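Local coordinates for protein sugar phosphate isomerase/epimerase (Parabacteroides distasonis, PDB 3OBE) that probably acts as a sugar phosphate isomerase or epimerase of the xylose isomerase-like TIM-barrel family, its natural substrate not being established, at residues A[20-25]-A[49-54]; A[26-31]-A[54-59]; A[169-174]-A[219-224]; A[206-211]-A[237-242]. All coordinates share one frame; numbering follows the deposited sequence.

Contact 1: A[20-25]-A[49-54]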
loop_
_atom_site.group_PDB
_atom_site.type_symbol
_atom_site.label_atom_id
_atom_site.label_comp_id
_atom_site.label_asym_id
_atom_site.label_seq_id
_atom_site.Cartn_x
_atom_site.Cartn_y
_atom_site.Cartn_z
ATOM N N GLY A 20 11.221 -15.882 -10.754
ATOM C CA GLY A 20 10.939 -14.465 -10.980
ATOM C C GLY A 20 11.137 -13.705 -9.704
ATOM O O GLY A 20 10.875 -14.218 -8.619
ATOM N N LYS A 21 11.547 -12.449 -9.812
ATOM C CA LYS A 21 11.564 -11.547 -8.671
ATOM C C LYS A 21 10.144 -11.313 -8.196
ATOM O O LYS A 21 9.226 -11.189 -9.002
ATOM C CB LYS A 21 12.162 -10.199 -9.067
ATOM C CG LYS A 21 13.574 -10.247 -9.449
ATOM C CD LYS A 21 14.155 -8.806 -9.601
ATOM C CE LYS A 21 15.442 -8.831 -10.360
ATOM N NZ LYS A 21 15.977 -7.444 -10.505
ATOM N N LYS A 22 9.965 -11.245 -6.889
ATOM C CA LYS A 22 8.646 -11.005 -6.339
ATOM C C LYS A 22 8.383 -9.505 -6.455
ATOM O O LYS A 22 9.217 -8.651 -6.087
ATOM C CB LYS A 22 8.528 -11.501 -4.891
ATOM C CG LYS A 22 8.815 -12.988 -4.683
ATOM C CD LYS A 22 7.761 -13.927 -5.329
ATOM C CE LYS A 22 8.215 -15.413 -5.365
ATOM N NZ LYS A 22 8.912 -15.847 -6.669
HETATM N N MSE A 23 7.246 -9.184 -7.014
HETATM C CA MSE A 23 6.956 -7.809 -7.378
HETATM C C MSE A 23 5.452 -7.579 -7.381
HETATM O O MSE A 23 4.695 -8.291 -8.047
HETATM C CB MSE A 23 7.545 -7.499 -8.770
HETATM C CG MSE A 23 7.173 -6.181 -9.283
HETATM SE SE MSE A 23 8.147 -5.999 -11.011
HETATM C CE MSE A 23 7.105 -7.003 -12.011
ATOM N N GLY A 24 5.007 -6.578 -6.623
ATOM C CA GLY A 24 3.592 -6.281 -6.573
ATOM C C GLY A 24 3.141 -5.067 -7.355
ATOM O O GLY A 24 3.942 -4.177 -7.713
ATOM N N LEU A 25 1.836 -5.033 -7.581
ATOM C CA LEU A 25 1.179 -3.910 -8.261
ATOM C C LEU A 25 -0.091 -3.568 -7.532
ATOM O O LEU A 25 -0.915 -4.465 -7.276
ATOM C CB LEU A 25 0.788 -4.300 -9.719
ATOM C CG LEU A 25 0.047 -3.199 -10.508
ATOM C CD1 LEU A 25 0.955 -2.011 -10.808
ATOM C CD2 LEU A 25 -0.532 -3.718 -11.815
ATOM N N GLY A 49 6.072 -9.945 -15.210
ATOM C CA GLY A 49 6.817 -10.298 -14.022
ATOM C C GLY A 49 6.166 -10.000 -12.699
ATOM O O GLY A 49 6.744 -10.296 -11.648
ATOM N N TYR A 50 4.966 -9.391 -12.717
ATOM C CA TYR A 50 4.250 -9.206 -11.467
ATOM C C TYR A 50 3.853 -10.537 -10.874
ATOM O O TYR A 50 3.424 -11.447 -11.588
ATOM C CB TYR A 50 3.025 -8.275 -11.618
ATOM C CG TYR A 50 3.429 -6.846 -11.936
ATOM C CD1 TYR A 50 3.902 -5.968 -10.917
ATOM C CD2 TYR A 50 3.376 -6.361 -13.246
ATOM C CE1 TYR A 50 4.283 -4.695 -11.189
ATOM C CE2 TYR A 50 3.770 -5.055 -13.529
ATOM C CZ TYR A 50 4.228 -4.227 -12.504
ATOM O OH TYR A 50 4.658 -2.948 -12.753
ATOM N N THR A 51 4.017 -10.649 -9.560
ATOM C CA THR A 51 3.677 -11.847 -8.788
ATOM C C THR A 51 2.506 -11.593 -7.796
ATOM O O THR A 51 1.768 -12.528 -7.451
ATOM C CB THR A 51 4.901 -12.389 -7.981
ATOM O OG1 THR A 51 5.362 -11.352 -7.117
ATOM C CG2 THR A 51 6.021 -12.856 -8.945
ATOM N N ASP A 52 2.331 -10.347 -7.379
ATOM C CA ASP A 52 1.476 -9.995 -6.293
ATOM C C ASP A 52 0.615 -8.789 -6.660
ATOM O O ASP A 52 1.083 -7.900 -7.351
ATOM C CB ASP A 52 2.328 -9.612 -5.102
ATOM C CG ASP A 52 2.877 -10.808 -4.392
ATOM O OD1 ASP A 52 3.806 -11.467 -4.934
ATOM O OD2 ASP A 52 2.333 -11.125 -3.303
ATOM N N LEU A 53 -0.615 -8.790 -6.181
ATOM C CA LEU A 53 -1.528 -7.658 -6.336
ATOM C C LEU A 53 -1.939 -7.098 -5.001
ATOM O O LEU A 53 -2.213 -7.845 -4.053
ATOM C CB LEU A 53 -2.782 -8.097 -7.087
ATOM C CG LEU A 53 -2.581 -8.689 -8.495
ATOM C CD1 LEU A 53 -3.963 -9.045 -9.165
ATOM C CD2 LEU A 53 -1.753 -7.790 -9.418
ATOM N N GLU A 54 -2.057 -5.774 -4.975
ATOM C CA GLU A 54 -2.747 -5.075 -3.897
ATOM C C GLU A 54 -3.979 -4.444 -4.513
ATOM O O GLU A 54 -3.880 -3.706 -5.505
ATOM C CB GLU A 54 -1.836 -4.021 -3.237
ATOM C CG GLU A 54 -2.498 -3.242 -2.103
ATOM C CD GLU A 54 -1.547 -2.220 -1.552
ATOM O OE1 GLU A 54 -1.315 -1.240 -2.287
ATOM O OE2 GLU A 54 -1.035 -2.409 -0.397
HETATM O O HOH W 1 8.724 -11.936 -11.410
#

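Contact 2: A[26-31]-A[54-59]. With EOH (ethanol), chain G.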
loop_
_atom_site.group_PDB
_atom_site.type_symbol
_atom_site.label_atom_id
_atom_site.label_comp_id
_atom_site.label_asym_id
_atom_site.label_seq_id
_atom_site.Cartn_x
_atom_site.Cartn_y
_atom_site.Cartn_z
ATOM N N GLN A 26 -0.303 -2.276 -7.265
ATOM C CA GLN A 26 -1.614 -1.784 -6.843
ATOM C C GLN A 26 -2.492 -1.620 -8.074
ATOM O O GLN A 26 -2.203 -0.841 -8.967
ATOM C CB GLN A 26 -1.472 -0.484 -6.053
ATOM C CG GLN A 26 -2.747 0.354 -5.864
ATOM C CD GLN A 26 -3.931 -0.422 -5.293
ATOM O OE1 GLN A 26 -4.907 -0.655 -5.995
ATOM N NE2 GLN A 26 -3.837 -0.847 -4.022
ATOM N N THR A 27 -3.561 -2.403 -8.160
ATOM C CA THR A 27 -4.303 -2.498 -9.372
ATOM C C THR A 27 -5.152 -1.260 -9.749
ATOM O O THR A 27 -5.629 -1.125 -10.912
ATOM C CB THR A 27 -5.255 -3.720 -9.328
ATOM O OG1 THR A 27 -6.176 -3.564 -8.256
ATOM C CG2 THR A 27 -4.437 -5.070 -9.231
ATOM N N TYR A 28 -5.326 -0.367 -8.785
ATOM C CA TYR A 28 -5.913 0.919 -9.059
ATOM C C TYR A 28 -5.125 1.657 -10.167
ATOM O O TYR A 28 -5.706 2.437 -10.916
ATOM C CB TYR A 28 -5.949 1.739 -7.796
ATOM C CG TYR A 28 -6.740 3.023 -7.925
ATOM C CD1 TYR A 28 -8.120 3.003 -8.045
ATOM C CD2 TYR A 28 -6.070 4.255 -7.958
ATOM C CE1 TYR A 28 -8.841 4.187 -8.157
ATOM C CE2 TYR A 28 -6.784 5.437 -8.078
ATOM C CZ TYR A 28 -8.145 5.389 -8.186
ATOM O OH TYR A 28 -8.842 6.570 -8.284
ATOM N N SER A 29 -3.844 1.314 -10.320
ATOM C CA SER A 29 -3.006 1.868 -11.396
ATOM C C SER A 29 -3.575 1.677 -12.786
ATOM O O SER A 29 -3.270 2.472 -13.659
ATOM C CB SER A 29 -1.611 1.215 -11.389
ATOM O OG SER A 29 -0.986 1.398 -10.130
ATOM N N LEU A 30 -4.350 0.613 -13.007
ATOM C CA LEU A 30 -4.743 0.231 -14.348
ATOM C C LEU A 30 -6.153 0.720 -14.652
ATOM O O LEU A 30 -6.563 0.736 -15.806
ATOM C CB LEU A 30 -4.680 -1.282 -14.486
ATOM C CG LEU A 30 -3.248 -1.815 -14.503
ATOM C CD1 LEU A 30 -3.250 -3.352 -14.441
ATOM C CD2 LEU A 30 -2.580 -1.350 -15.838
ATOM N N GLY A 31 -6.859 1.130 -13.589
ATOM C CA GLY A 31 -8.315 1.336 -13.582
ATOM C C GLY A 31 -9.084 0.398 -14.465
ATOM O O GLY A 31 -9.025 -0.863 -14.343
ATOM N N GLU A 54 -2.057 -5.774 -4.975
ATOM C CA GLU A 54 -2.747 -5.075 -3.897
ATOM C C GLU A 54 -3.979 -4.444 -4.513
ATOM O O GLU A 54 -3.880 -3.706 -5.505
ATOM C CB GLU A 54 -1.836 -4.021 -3.237
ATOM C CG GLU A 54 -2.498 -3.242 -2.103
ATOM C CD GLU A 54 -1.547 -2.220 -1.552
ATOM O OE1 GLU A 54 -1.315 -1.240 -2.287
ATOM O OE2 GLU A 54 -1.035 -2.409 -0.397
ATOM N N ILE A 55 -5.147 -4.848 -4.022
ATOM C CA ILE A 55 -6.403 -4.435 -4.652
ATOM C C ILE A 55 -7.024 -3.233 -3.905
ATOM O O ILE A 55 -6.374 -2.603 -3.063
ATOM C CB ILE A 55 -7.362 -5.647 -4.812
ATOM C CG1 ILE A 55 -7.752 -6.221 -3.464
ATOM C CG2 ILE A 55 -6.684 -6.714 -5.766
ATOM C CD1 ILE A 55 -8.925 -7.161 -3.536
ATOM N N PHE A 56 -8.251 -2.916 -4.283
ATOM C CA PHE A 56 -8.988 -1.788 -3.781
ATOM C C PHE A 56 -10.465 -2.111 -3.969
ATOM O O PHE A 56 -10.820 -3.067 -4.625
ATOM C CB PHE A 56 -8.569 -0.509 -4.524
ATOM C CG PHE A 56 -8.997 -0.481 -5.952
ATOM C CD1 PHE A 56 -8.258 -1.103 -6.925
ATOM C CD2 PHE A 56 -10.188 0.155 -6.318
ATOM C CE1 PHE A 56 -8.672 -1.071 -8.272
ATOM C CE2 PHE A 56 -10.606 0.175 -7.656
ATOM C CZ PHE A 56 -9.850 -0.442 -8.611
ATOM N N GLY A 57 -11.332 -1.263 -3.429
ATOM C CA GLY A 57 -12.735 -1.288 -3.831
ATOM C C GLY A 57 -13.675 -1.997 -2.868
ATOM O O GLY A 57 -14.847 -2.194 -3.171
ATOM N N TYR A 58 -13.157 -2.450 -1.745
ATOM C CA TYR A 58 -13.971 -3.145 -0.750
ATOM C C TYR A 58 -15.171 -2.302 -0.385
ATOM O O TYR A 58 -15.030 -1.131 -0.156
ATOM C CB TYR A 58 -13.148 -3.377 0.520
ATOM C CG TYR A 58 -13.962 -3.958 1.673
ATOM C CD1 TYR A 58 -14.376 -5.280 1.673
ATOM C CD2 TYR A 58 -14.357 -3.164 2.751
ATOM C CE1 TYR A 58 -15.111 -5.799 2.712
ATOM C CE2 TYR A 58 -15.078 -3.684 3.810
ATOM C CZ TYR A 58 -15.449 -4.990 3.794
ATOM O OH TYR A 58 -16.192 -5.539 4.823
ATOM N N ARG A 59 -16.352 -2.906 -0.324
ATOM C CA ARG A 59 -17.565 -2.156 0.066
ATOM C C ARG A 59 -18.076 -2.750 1.356
ATOM O O ARG A 59 -18.362 -3.936 1.399
ATOM C CB ARG A 59 -18.666 -2.282 -1.006
ATOM C CG ARG A 59 -18.327 -1.642 -2.342
ATOM C CD ARG A 59 -18.505 -0.124 -2.313
HETATM C C1 EOH G . -11.634 -3.711 -7.352
HETATM C C2 EOH G . -11.733 -3.678 -8.850
HETATM O O EOH G . -10.801 -4.729 -6.859
#

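Contact 3: A[169-174]-A[219-224]. With PO4 (phosphate ion), chain C.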
loop_
_atom_site.group_PDB
_atom_site.type_symbol
_atom_site.label_atom_id
_atom_site.label_comp_id
_atom_site.label_asym_id
_atom_site.label_seq_id
_atom_site.Cartn_x
_atom_site.Cartn_y
_atom_site.Cartn_z
ATOM N N HIS A 169 -0.900 3.528 4.783
ATOM C CA HIS A 169 -0.223 4.038 3.585
ATOM C C HIS A 169 -0.337 5.538 3.546
ATOM O O HIS A 169 -1.458 6.092 3.546
ATOM C CB HIS A 169 -0.846 3.421 2.339
ATOM C CG HIS A 169 -0.343 3.997 1.063
ATOM N ND1 HIS A 169 -1.196 4.413 0.075
ATOM C CD2 HIS A 169 0.916 4.187 0.590
ATOM C CE1 HIS A 169 -0.489 4.877 -0.948
ATOM N NE2 HIS A 169 0.800 4.761 -0.665
ATOM N N ASN A 170 0.809 6.200 3.567
ATOM C CA ASN A 170 0.900 7.628 3.552
ATOM C C ASN A 170 0.837 8.222 2.132
ATOM O O ASN A 170 1.158 7.560 1.141
ATOM C CB ASN A 170 2.236 8.151 4.151
ATOM C CG ASN A 170 3.423 7.684 3.380
ATOM O OD1 ASN A 170 3.811 6.521 3.486
ATOM N ND2 ASN A 170 4.015 8.565 2.587
ATOM N N HIS A 171 0.508 9.518 2.057
ATOM C CA HIS A 171 0.815 10.335 0.877
ATOM C C HIS A 171 1.750 11.438 1.384
ATOM O O HIS A 171 2.714 11.097 2.049
ATOM C CB HIS A 171 -0.458 10.805 0.222
ATOM C CG HIS A 171 -1.268 9.652 -0.303
ATOM N ND1 HIS A 171 -1.944 8.789 0.538
ATOM C CD2 HIS A 171 -1.410 9.159 -1.559
ATOM C CE1 HIS A 171 -2.507 7.835 -0.202
ATOM N NE2 HIS A 171 -2.187 8.027 -1.469
ATOM N N SER A 172 1.493 12.712 1.107
ATOM C CA SER A 172 2.450 13.765 1.504
ATOM C C SER A 172 2.028 14.502 2.760
ATOM O O SER A 172 2.884 15.065 3.445
ATOM C CB SER A 172 2.695 14.760 0.379
ATOM O OG SER A 172 3.203 14.120 -0.767
ATOM N N ASN A 173 0.734 14.514 3.049
ATOM C CA ASN A 173 0.224 15.391 4.132
ATOM C C ASN A 173 0.614 14.848 5.506
ATOM O O ASN A 173 0.574 15.595 6.496
ATOM C CB ASN A 173 -1.269 15.576 4.043
ATOM C CG ASN A 173 -1.674 16.565 2.991
ATOM O OD1 ASN A 173 -0.885 17.429 2.564
ATOM N ND2 ASN A 173 -2.952 16.510 2.616
ATOM N N GLU A 174 1.047 13.596 5.576
ATOM C CA GLU A 174 1.547 13.025 6.816
ATOM C C GLU A 174 2.875 13.691 7.196
ATOM O O GLU A 174 3.358 13.529 8.322
ATOM C CB GLU A 174 1.731 11.547 6.746
ATOM C CG GLU A 174 0.441 10.752 6.638
ATOM C CD GLU A 174 -0.194 10.625 5.300
ATOM O OE1 GLU A 174 0.293 11.189 4.285
ATOM O OE2 GLU A 174 -1.247 9.919 5.244
ATOM N N VAL A 219 7.279 5.960 -0.962
ATOM C CA VAL A 219 8.547 6.644 -1.088
ATOM C C VAL A 219 8.395 7.907 -1.935
ATOM O O VAL A 219 9.071 8.924 -1.696
ATOM C CB VAL A 219 9.656 5.711 -1.598
ATOM C CG1 VAL A 219 9.901 4.631 -0.565
ATOM C CG2 VAL A 219 9.323 5.131 -3.004
ATOM N N TYR A 220 7.512 7.867 -2.930
ATOM C CA TYR A 220 7.310 9.028 -3.813
ATOM C C TYR A 220 6.613 10.155 -3.079
ATOM O O TYR A 220 7.054 11.282 -3.141
ATOM C CB TYR A 220 6.468 8.652 -5.014
ATOM C CG TYR A 220 6.135 9.783 -5.926
ATOM C CD1 TYR A 220 7.066 10.257 -6.893
ATOM C CD2 TYR A 220 4.881 10.396 -5.878
ATOM C CE1 TYR A 220 6.694 11.293 -7.785
ATOM C CE2 TYR A 220 4.556 11.416 -6.748
ATOM C CZ TYR A 220 5.450 11.848 -7.687
ATOM O OH TYR A 220 5.114 12.855 -8.541
ATOM N N TRP A 221 5.517 9.858 -2.390
ATOM C CA TRP A 221 4.786 10.950 -1.743
ATOM C C TRP A 221 5.601 11.485 -0.547
ATOM O O TRP A 221 5.447 12.654 -0.180
ATOM C CB TRP A 221 3.387 10.499 -1.314
ATOM C CG TRP A 221 2.464 10.229 -2.491
ATOM C CD1 TRP A 221 1.862 9.034 -2.792
ATOM C CD2 TRP A 221 2.046 11.142 -3.522
ATOM N NE1 TRP A 221 1.087 9.156 -3.906
ATOM C CE2 TRP A 221 1.178 10.432 -4.386
ATOM C CE3 TRP A 221 2.294 12.494 -3.786
ATOM C CZ2 TRP A 221 0.601 11.021 -5.513
ATOM C CZ3 TRP A 221 1.715 13.061 -4.901
ATOM C CH2 TRP A 221 0.885 12.326 -5.755
ATOM N N ALA A 222 6.520 10.687 -0.013
ATOM C CA ALA A 222 7.467 11.190 0.985
ATOM C C ALA A 222 8.416 12.229 0.348
ATOM O O ALA A 222 8.541 13.358 0.848
ATOM C CB ALA A 222 8.267 10.042 1.593
ATOM N N VAL A 223 9.008 11.890 -0.806
ATOM C CA VAL A 223 9.830 12.897 -1.548
ATOM C C VAL A 223 9.034 14.163 -1.917
ATOM O O VAL A 223 9.548 15.291 -1.768
ATOM C CB VAL A 223 10.512 12.277 -2.776
ATOM C CG1 VAL A 223 11.217 13.379 -3.596
ATOM C CG2 VAL A 223 11.514 11.148 -2.316
HETATM N N MSE A 224 7.759 14.015 -2.305
HETATM C CA MSE A 224 6.915 15.130 -2.639
HETATM C C MSE A 224 6.513 15.930 -1.406
HETATM O O MSE A 224 6.121 17.090 -1.536
HETATM C CB MSE A 224 5.664 14.682 -3.395
HETATM C CG MSE A 224 5.995 14.053 -4.712
HETATM SE SE MSE A 224 6.432 15.371 -6.040
HETATM C CE MSE A 224 4.684 16.036 -6.369
HETATM P P PO4 C . -3.538 5.336 -3.572
HETATM O O1 PO4 C . -4.132 5.273 -4.985
HETATM O O2 PO4 C . -2.552 6.460 -3.571
HETATM O O3 PO4 C . -2.803 3.969 -3.433
HETATM O O4 PO4 C . -4.581 5.406 -2.510
#

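Contact 4: A[206-211]-A[237-242]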
loop_
_atom_site.group_PDB
_atom_site.type_symbol
_atom_site.label_atom_id
_atom_site.label_comp_id
_atom_site.label_asym_id
_atom_site.label_seq_id
_atom_site.Cartn_x
_atom_site.Cartn_y
_atom_site.Cartn_z
ATOM N N LYS A 206 4.839 6.652 16.602
ATOM C CA LYS A 206 5.100 6.637 18.047
ATOM C C LYS A 206 3.917 6.227 18.874
ATOM O O LYS A 206 4.087 5.738 20.011
ATOM C CB LYS A 206 5.644 7.961 18.528
ATOM C CG LYS A 206 6.894 8.341 17.741
ATOM C CD LYS A 206 8.144 8.383 18.478
ATOM C CE LYS A 206 9.106 9.339 17.796
ATOM N NZ LYS A 206 10.417 9.358 18.459
ATOM N N ASN A 207 2.711 6.365 18.328
ATOM C CA ASN A 207 1.504 6.049 19.081
ATOM C C ASN A 207 0.798 4.758 18.647
ATOM O O ASN A 207 -0.283 4.465 19.132
ATOM C CB ASN A 207 0.536 7.244 19.038
ATOM C CG ASN A 207 1.051 8.389 19.887
ATOM O OD1 ASN A 207 1.036 8.300 21.109
ATOM N ND2 ASN A 207 1.573 9.432 19.249
ATOM N N THR A 208 1.444 3.983 17.775
ATOM C CA THR A 208 0.936 2.654 17.384
ATOM C C THR A 208 1.915 1.570 17.813
ATOM O O THR A 208 3.103 1.804 17.942
ATOM C CB THR A 208 0.652 2.520 15.875
ATOM O OG1 THR A 208 1.799 2.864 15.101
ATOM C CG2 THR A 208 -0.487 3.453 15.470
ATOM N N ASP A 209 1.349 0.416 18.105
ATOM C CA ASP A 209 2.106 -0.746 18.566
ATOM C C ASP A 209 2.675 -1.482 17.391
ATOM O O ASP A 209 1.887 -1.914 16.528
ATOM C CB ASP A 209 1.117 -1.667 19.283
ATOM C CG ASP A 209 1.759 -2.857 19.961
ATOM O OD1 ASP A 209 2.842 -3.366 19.559
ATOM O OD2 ASP A 209 1.103 -3.348 20.919
ATOM N N PRO A 210 4.010 -1.750 17.375
ATOM C CA PRO A 210 4.607 -2.476 16.241
ATOM C C PRO A 210 3.987 -3.848 15.989
ATOM O O PRO A 210 4.000 -4.303 14.866
ATOM C CB PRO A 210 6.094 -2.618 16.611
ATOM C CG PRO A 210 6.349 -1.575 17.705
ATOM C CD PRO A 210 5.017 -1.236 18.335
ATOM N N ASP A 211 3.462 -4.493 17.018
ATOM C CA ASP A 211 2.829 -5.807 16.854
ATOM C C ASP A 211 1.407 -5.721 16.299
ATOM O O ASP A 211 0.838 -6.734 15.872
ATOM C CB ASP A 211 2.864 -6.574 18.189
ATOM C CG ASP A 211 4.308 -6.892 18.659
ATOM O OD1 ASP A 211 5.211 -7.045 17.787
ATOM O OD2 ASP A 211 4.520 -6.974 19.900
ATOM N N PRO A 237 12.976 1.140 11.482
ATOM C CA PRO A 237 13.279 0.050 10.561
ATOM C C PRO A 237 12.320 -1.133 10.655
ATOM O O PRO A 237 12.115 -1.827 9.661
ATOM C CB PRO A 237 14.675 -0.363 10.982
ATOM C CG PRO A 237 14.889 0.125 12.327
ATOM C CD PRO A 237 14.061 1.411 12.396
ATOM N N ASN A 238 11.725 -1.319 11.835
ATOM C CA ASN A 238 10.814 -2.439 12.051
ATOM C C ASN A 238 9.377 -2.071 11.768
ATOM O O ASN A 238 8.501 -2.932 11.842
ATOM C CB ASN A 238 10.930 -2.955 13.503
ATOM C CG ASN A 238 10.616 -1.883 14.548
ATOM O OD1 ASN A 238 10.966 -0.683 14.386
ATOM N ND2 ASN A 238 9.993 -2.303 15.646
ATOM N N ARG A 239 9.114 -0.825 11.409
ATOM C CA ARG A 239 7.720 -0.367 11.210
ATOM C C ARG A 239 7.264 -0.306 9.744
ATOM O O ARG A 239 6.101 -0.530 9.436
ATOM C CB ARG A 239 7.519 1.008 11.815
ATOM C CG ARG A 239 7.940 1.166 13.271
ATOM C CD ARG A 239 7.382 0.153 14.232
ATOM N NE ARG A 239 5.935 0.066 14.158
ATOM C CZ ARG A 239 5.115 0.951 14.711
ATOM N NH1 ARG A 239 5.596 1.996 15.365
ATOM N NH2 ARG A 239 3.807 0.776 14.600
ATOM N N PHE A 240 8.205 -0.017 8.840
ATOM C CA PHE A 240 7.923 0.054 7.425
ATOM C C PHE A 240 8.086 -1.317 6.822
ATOM O O PHE A 240 9.193 -1.702 6.436
ATOM C CB PHE A 240 8.851 1.110 6.809
ATOM C CG PHE A 240 8.520 2.493 7.230
ATOM C CD1 PHE A 240 7.267 3.012 6.956
ATOM C CD2 PHE A 240 9.427 3.307 7.909
ATOM C CE1 PHE A 240 6.928 4.306 7.340
ATOM C CE2 PHE A 240 9.060 4.573 8.294
ATOM C CZ PHE A 240 7.845 5.070 7.994
ATOM N N LYS A 241 6.994 -2.083 6.774
ATOM C CA LYS A 241 7.048 -3.472 6.342
ATOM C C LYS A 241 6.722 -3.648 4.844
ATOM O O LYS A 241 7.059 -4.684 4.266
ATOM C CB LYS A 241 6.112 -4.369 7.194
ATOM C CG LYS A 241 6.571 -4.528 8.666
ATOM C CD LYS A 241 5.751 -5.590 9.405
ATOM C CE LYS A 241 6.181 -5.789 10.861
ATOM N NZ LYS A 241 5.212 -6.622 11.614
ATOM N N LEU A 242 6.074 -2.654 4.257
ATOM C CA LEU A 242 5.796 -2.595 2.821
ATOM C C LEU A 242 6.264 -1.247 2.288
ATOM O O LEU A 242 6.304 -0.225 3.004
ATOM C CB LEU A 242 4.294 -2.751 2.536
ATOM C CG LEU A 242 3.578 -4.009 2.963
ATOM C CD1 LEU A 242 2.061 -3.840 2.777
ATOM C CD2 LEU A 242 4.123 -5.223 2.222
HETATM O O HOH W 2 5.341 -2.364 12.864
HETATM O O HOH W 3 3.038 -5.203 12.356
HETATM O O HOH W 4 6.976 -4.670 13.800
#

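Contact 1: A[20-25]-A[49-54]
The terminal methyl of Met23, a selenomethionine, sits almost squarely over the Tyr50 ring, with CE 3.6 Å from the ring centroid and 14° off its normal. The side chain runs straight, with CG anti to the backbone N, until chi3 (78°) bends the methyl in over the ring; the selenium approaches obliquely in a Met-aromatic contact. CE also lies 3.2 Å from Gly49 C, so the methyl fits against the backbone that leaves the preceding helix through a Schellman motif. Leu25 CB packs over the opposite face of the same ring, and Tyr50 OH is hydrogen-bonded to Val291 O on helix 287-300. This is where the first two parallel strands of the TIM barrel come together, 24-26 and 52-55, joined by a beta-alpha-beta crossover through helix 38-48. Ahead of the regular ladder, Thr51 takes the place of a strand partner: Met23 N donates to Thr51 OG1 at 2.9 Å, nearly straight at 167°, while Met23 O accepts from both Thr51 N and Asp52 N. The hydroxyl in turn donates to Asp52 OD1 (2.7 Å), on the anti lone pair. The ladder continues with Leu25 N to Asp52 O and Glu54 N to Leu25 O (2.9 Å).

Contact 2: A[26-31]-A[54-59]
Gln26 lies along Glu54 and Ile55, its amide making most of the contact. Its CB lies 3.8 Å from Glu54 OE1, and CG leaves anti to the backbone N. The bend at chi2 (52°) then folds the amide back across the chain, laying CD 3.3 Å from Glu54 O. At the tip the two amide atoms divide their work. NE2 donates to Glu54 OE1 (3.1 Å), meeting it on the anti side and somewhat out of the carboxylate plane, and also to Ile55 O at 3.2 Å, approaching that carbonyl from above its plane. OE1 turns back to accept from Tyr28 N, on a lone pair and at 2.8 Å, while also touching Phe56 CD1. The amide is thus gripped by three bonds, which fix which end is oxygen. All this happens at the C-terminal ends of the first two barrel strands, the end where TIM barrels carry their active sites; Glu54 OE1 has a further partner in His244. Thr27 N also bonds to Glu54 O, and 27-29 then forms a 3-10 segment. There Tyr28 sets its ring edge-on to the face of Phe56, centroids 5.1 Å apart and planes at 82°. An ethanol, probably from the crystallisation liquor, lies over the opposite face of Phe56 and bonds weakly to Phe56 O (2.8 Å).

Contact 3: A[169-174]-A[219-224]
A loop packs here against a short helix: 169-174, which follows strand 165-169, rests on helix 219-224, which follows the neighbouring strand 213-218, at the C-terminal end of the barrel. One direct hydrogen bond joins the two, from Ser172 OG to Trp221 O at 2.7 Å. The hydroxyl, anti to its own carbonyl carbon (chi1 -59°), also lies at the edge of the indole, 3.5 Å from Trp221 CE3. Most of the remainder is contact between the His171 and Trp221 side chains, which lie alongside each other and point the same way. His171 CD2 stands over one indole face, 3.4 Å from Trp221 NE1, with the rings inclined at 43°; Trp221 CB presses on the His171 backbone, 3.3 Å from its C. Within the loop, Asn170 ND2 donates to His171 O and Glu174 OE1 accepts from His171 N, two bonds that hold the backbone of the histidine. Asp218, just ahead of the helix, ties the parts together by bonding to His169, Asn170 and Trp221 N. His171 NE2 donates to phosphate O2 at 2.6 Å and 167°. The anion probably came from the crystallisation liquor, but its nearly straight bond implies that this imidazole presents its NE2-H where an anionic group can be accepted.

Contact 4: A[206-211]-A[237-242]
Arg239 and Pro210 make the close part of this contact, the arginine chain bending at chi2 and chi3 so that its guanidinium lies flat against Pro210. Pro210 CA lies over one face of the group, 3.5 Å from Arg239 NE, and CB follows at 3.6 Å. At the edge, near the guanidinium plane, NH2 donates to Thr208 OG1 (2.9 Å, 158°). Further bonds to Leu205 O and Val213 O hold this buried charge among carbonyl and hydroxyl oxygens. The carbonyl oxygen of Pro210, by contrast, faces water. Water 2 accepts from Arg239 NE (2.8 Å) and may donate to Pro210 O, and water 4 lies between Pro210 O and Asn238 O. Water 3 links Pro210 O to Lys241 NZ in one of the two conformers of that lysine, so this bridge is doubtful. Asp209 OD1 accepts from Asp211 N in an Asx turn. The contact thus joins two loops that each lead from a helix into a strand, 213-218 and 240-245, neighbours at the N-terminal end of a TIM barrel.

Overall arrangement
The four contacts sample one parallel barrel from both of its ends. Contacts 1 and 2 are consecutive levels of the same strand pair: they share Glu54, their centres lie 14 Å apart, and they touch where Leu25 CD2 meets Leu30 CD1 (3.8 Å). Contact 3 belongs to the same end as contact 2, their centres 19 Å apart; the phosphate bound by His171 also lies about 4 Å from the Tyr28 side chain and about 6 Å from that of Glu54, so both contacts border one pocket, a plausible place for a substrate. Contact 4 lies at the other end, its centre about 24 Å from that of contact 2 and 17 Å from that of contact 3, whose segments alternate with its own along the chain.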